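Side-chain contacts in probable chitinase (PDB 5JH8), which probably binds chitin and probably hydrolyses its glycosidic bonds: residues Arg206-Ala209 and Ala210-Leu213; Ala283-Val286 and Asn287-Leu291. All coordinates share one frame; numbering follows the deposited sequence.

Contact 1. Residues Arg206-Ala209 and Ala210-Leu213; sequences RVPA and AKIL. With EDO (1,2-ethanediol), chain C.
P208 and A209 offer their carbonyls to K211 and I212 in a short 3-10 turn, which carries the chain from the end of helix 193-206 into strand 212-222 of the TIM barrel. The bond from K211 N to P208 O is 2.9 Å long, and the one from I212 N to A209 O has the same length. Each spans three residues, with the donor above the plane of the acceptor carbonyl, and the second bond ends on the first residue of the strand.

Ahead of the turn, the guanidinium of R206 holds a 1,2-ethanediol, probably from the crystallisation liquor, by its edge: O1 lies near the group's plane, 2.9 Å from R206 NE and 3.1 Å from R206 NH2. A weak bond joins NE to the second hydroxyl. The diol also bonds to E153 OE2, while R206 NH1 turns back to Y202 O of helix 193-206.

K211 lays its chain beside the P208 ring, the two CD atoms 4.2 Å apart. Bent at its third torsion (138°), the lysine takes NZ on to the carbonyls of G167 and A170.

On the barrel side, V207 and I212 pack together and both rest on L173 of strand 172-176. With V207 CG1 anti to its own N (chi1 -178°), this methyl touches I212 CD1 at 3.6 Å and K211 CB at 4.0 Å.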
loop_
_atom_site.group_PDB
_atom_site.type_symbol
_atom_site.label_atom_id
_atom_site.label_comp_id
_atom_site.label_asym_id
_atom_site.label_seq_id
_atom_site.Cartn_x
_atom_site.Cartn_y
_atom_site.Cartn_z
ATOM N N ARG A 206 1.802 13.058 -14.305
ATOM C CA ARG A 206 3.209 12.714 -14.388
ATOM C C ARG A 206 3.469 11.303 -14.878
ATOM O O ARG A 206 4.590 11.019 -15.330
ATOM C CB ARG A 206 3.851 12.913 -13.009
ATOM C CG ARG A 206 4.039 14.394 -12.692
ATOM C CD ARG A 206 4.160 14.706 -11.214
ATOM N NE ARG A 206 4.265 16.148 -11.002
ATOM C CZ ARG A 206 3.241 16.992 -11.015
ATOM N NH1 ARG A 206 2.006 16.561 -11.218
ATOM N NH2 ARG A 206 3.462 18.286 -10.814
ATOM N N VAL A 207 2.457 10.445 -14.832
ATOM C CA VAL A 207 2.560 9.016 -15.091
ATOM C C VAL A 207 1.331 8.610 -15.887
ATOM O O VAL A 207 0.229 9.043 -15.547
ATOM C CB VAL A 207 2.600 8.219 -13.780
ATOM C CG1 VAL A 207 2.753 6.743 -14.077
ATOM C CG2 VAL A 207 3.723 8.713 -12.913
ATOM N N PRO A 208 1.445 7.776 -16.920
ATOM C CA PRO A 208 0.233 7.309 -17.592
ATOM C C PRO A 208 -0.702 6.680 -16.574
ATOM O O PRO A 208 -0.293 5.854 -15.757
ATOM C CB PRO A 208 0.760 6.277 -18.591
ATOM C CG PRO A 208 2.170 6.682 -18.835
ATOM C CD PRO A 208 2.657 7.194 -17.515
ATOM N N ALA A 209 -1.979 7.052 -16.646
ATOM C CA ALA A 209 -2.907 6.618 -15.612
ATOM C C ALA A 209 -2.989 5.099 -15.523
ATOM O O ALA A 209 -3.175 4.558 -14.429
ATOM C CB ALA A 209 -4.289 7.212 -15.851
ATOM N N ALA A 210 -2.832 4.394 -16.650
ATOM C CA ALA A 210 -2.917 2.939 -16.640
ATOM C C ALA A 210 -1.801 2.297 -15.837
ATOM O O ALA A 210 -1.892 1.111 -15.512
ATOM C CB ALA A 210 -2.899 2.406 -18.069
ATOM N N LYS A 211 -0.754 3.048 -15.490
ATOM C CA LYS A 211 0.320 2.550 -14.650
ATOM C C LYS A 211 0.162 2.936 -13.189
ATOM O O LYS A 211 1.081 2.717 -12.406
ATOM C CB LYS A 211 1.660 3.076 -15.157
ATOM C CG LYS A 211 2.047 2.624 -16.531
ATOM C CD LYS A 211 3.432 3.174 -16.832
ATOM C CE LYS A 211 4.285 2.169 -17.517
ATOM N NZ LYS A 211 5.663 2.660 -17.649
ATOM N N ILE A 212 -0.952 3.545 -12.816
ATOM C CA ILE A 212 -1.205 3.942 -11.441
ATOM C C ILE A 212 -2.226 3.006 -10.815
ATOM O O ILE A 212 -3.260 2.712 -11.415
ATOM C CB ILE A 212 -1.693 5.400 -11.389
ATOM C CG1 ILE A 212 -0.619 6.368 -11.911
ATOM C CG2 ILE A 212 -2.181 5.772 -9.989
ATOM C CD1 ILE A 212 0.644 6.410 -11.121
ATOM N N LEU A 213 -1.929 2.565 -9.592
ATOM C CA LEU A 213 -2.904 1.943 -8.709
ATOM C C LEU A 213 -3.149 2.907 -7.554
ATOM O O LEU A 213 -2.187 3.417 -6.974
ATOM C CB LEU A 213 -2.382 0.622 -8.130
ATOM C CG LEU A 213 -1.781 -0.375 -9.102
ATOM C CD1 LEU A 213 -1.144 -1.490 -8.324
ATOM C CD2 LEU A 213 -2.833 -0.919 -10.066
HETATM C C1 EDO C . 7.920 18.029 -10.504
HETATM O O1 EDO C . 6.513 17.865 -10.289
HETATM C C2 EDO C . 8.415 17.007 -11.519
HETATM O O2 EDO C . 7.377 16.062 -11.794
#

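Contact 2. Residues Ala283-Val286 and Asn287-Leu291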
loop_
_atom_site.group_PDB
_atom_site.type_symbol
_atom_site.label_atom_id
_atom_site.label_comp_id
_atom_site.label_asym_id
_atom_site.label_seq_id
_atom_site.Cartn_x
_atom_site.Cartn_y
_atom_site.Cartn_z
ATOM N N ALA A 283 -12.773 2.930 -4.875
ATOM C CA ALA A 283 -12.523 1.987 -5.961
ATOM C C ALA A 283 -13.025 2.519 -7.298
ATOM O O ALA A 283 -12.428 2.250 -8.353
ATOM C CB ALA A 283 -13.127 0.632 -5.619
ATOM N N SER A 284 -14.123 3.281 -7.277
ATOM C CA SER A 284 -14.677 3.829 -8.512
ATOM C C SER A 284 -13.740 4.833 -9.154
ATOM O O SER A 284 -13.899 5.149 -10.339
ATOM C CB SER A 284 -16.038 4.476 -8.244
ATOM O OG SER A 284 -15.942 5.794 -7.724
ATOM N N LEU A 285 -12.792 5.372 -8.391
ATOM C CA LEU A 285 -11.813 6.287 -8.971
ATOM C C LEU A 285 -10.951 5.608 -10.028
ATOM O O LEU A 285 -10.376 6.306 -10.864
ATOM C CB LEU A 285 -10.944 6.940 -7.898
ATOM C CG LEU A 285 -11.731 7.793 -6.906
ATOM C CD1 LEU A 285 -10.785 8.407 -5.898
ATOM C CD2 LEU A 285 -12.561 8.879 -7.551
ATOM N N VAL A 286 -10.846 4.278 -10.015
ATOM C CA VAL A 286 -10.164 3.581 -11.103
ATOM C C VAL A 286 -10.791 3.968 -12.437
ATOM O O VAL A 286 -10.094 4.326 -13.384
ATOM C CB VAL A 286 -10.227 2.068 -10.874
ATOM C CG1 VAL A 286 -9.736 1.310 -12.114
ATOM C CG2 VAL A 286 -9.405 1.678 -9.650
ATOM N N ASN A 287 -12.116 3.929 -12.516
ATOM C CA ASN A 287 -12.771 4.259 -13.770
ATOM C C ASN A 287 -12.797 5.746 -14.013
ATOM O O ASN A 287 -12.712 6.177 -15.167
ATOM C CB ASN A 287 -14.186 3.711 -13.766
ATOM C CG ASN A 287 -14.193 2.224 -13.649
ATOM O OD1 ASN A 287 -13.366 1.551 -14.274
ATOM N ND2 ASN A 287 -15.088 1.690 -12.820
ATOM N N ALA A 288 -12.900 6.543 -12.950
ATOM C CA ALA A 288 -12.953 7.985 -13.129
ATOM C C ALA A 288 -11.660 8.523 -13.732
ATOM O O ALA A 288 -11.693 9.476 -14.519
ATOM C CB ALA A 288 -13.264 8.678 -11.805
ATOM N N TYR A 289 -10.508 7.948 -13.348
ATOM C CA TYR A 289 -9.198 8.414 -13.798
ATOM C C TYR A 289 -8.576 7.557 -14.895
ATOM O O TYR A 289 -7.548 7.957 -15.450
ATOM C CB TYR A 289 -8.200 8.447 -12.635
ATOM C CG TYR A 289 -8.345 9.601 -11.669
ATOM C CD1 TYR A 289 -9.256 9.551 -10.625
ATOM C CD2 TYR A 289 -7.550 10.727 -11.785
ATOM C CE1 TYR A 289 -9.368 10.589 -9.730
ATOM C CE2 TYR A 289 -7.665 11.774 -10.900
ATOM C CZ TYR A 289 -8.577 11.702 -9.872
ATOM O OH TYR A 289 -8.701 12.721 -8.972
ATOM N N GLY A 290 -9.143 6.400 -15.217
ATOM C CA GLY A 290 -8.445 5.480 -16.092
ATOM C C GLY A 290 -7.243 4.825 -15.448
ATOM O O GLY A 290 -6.240 4.573 -16.125
ATOM N N LEU A 291 -7.300 4.573 -14.142
ATOM C CA LEU A 291 -6.180 3.963 -13.458
ATOM C C LEU A 291 -5.984 2.525 -13.932
ATOM O O LEU A 291 -6.894 1.872 -14.457
ATOM C CB LEU A 291 -6.400 3.941 -11.946
ATOM C CG LEU A 291 -6.687 5.287 -11.275
ATOM C CD1 LEU A 291 -6.766 5.097 -9.767
ATOM C CD2 LEU A 291 -5.643 6.331 -11.627
#
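V286 and L291 close the C-terminal end of helix 276-289 in a Schellman-like arrangement: L291 N reaches back to V286 O (2.9 Å), a six-to-one bond. G290 supplies the positive phi (71°) that turns the chain out of the helix, and the apolar contact of V286 CG1 with L291 CB at 4.3 Å is the hydrophobic partner of that bond.

The tight side is the one facing the protein. L291 folds under the last turn, its CG 3.8 Å from L285 O, and continues onto I212 and N214 of strand 212-222; V286 packs there too, on N214. Y289 CG sits anti to its carbonyl carbon (chi1 -76°), which swings the ring edge back to the helix, with CD1 3.4 Å from L285 O in the ring plane and 4.1 Å from L285 CB. L285 O also accepts Y289 N (3.0 Å), so the ring edge lies against an already bonded carbonyl. L285 and Y289 both reach helix 193-206, where Y289 OH bonds to D201.

The solvent side is looser. A288 is exposed, and its CB lies 4.3 Å from L285 CD2, although its N makes a regular bond to S284 O. That carbonyl takes a second, weak bond from N287 N. N287 itself is tied to the C-terminal tail, its ND2 bonded to the carbonyls of L314 and Q316.

Backbone bonding and apolar burial thus act together: S284 O and L285 O are bonded by donors of the last turn and V286 O by L291 N beyond it, while L291 covers the helix end beside V286 and L285 O.

How the contacts relate
Contact 1 comes first along the chain and contact 2 about 75 residues later, yet their centres are only 11 Å apart. Contact 1 is the connection from helix 193-206 into strand 212-222; contact 2 is the C-terminal end of helix 276-289, from which the chain soon enters strand 293-297. These two strands pair in parallel, which brings the turns side by side where the strands start; in TIM barrels the active site lies at the other end. The turns touch directly, A209 CB standing 3.3 Å from G290 O and L291 CB 3.4 Å from I212 O. Together they join neighbouring helix-strand units at the N-terminal ends of the two adjacent parallel strands.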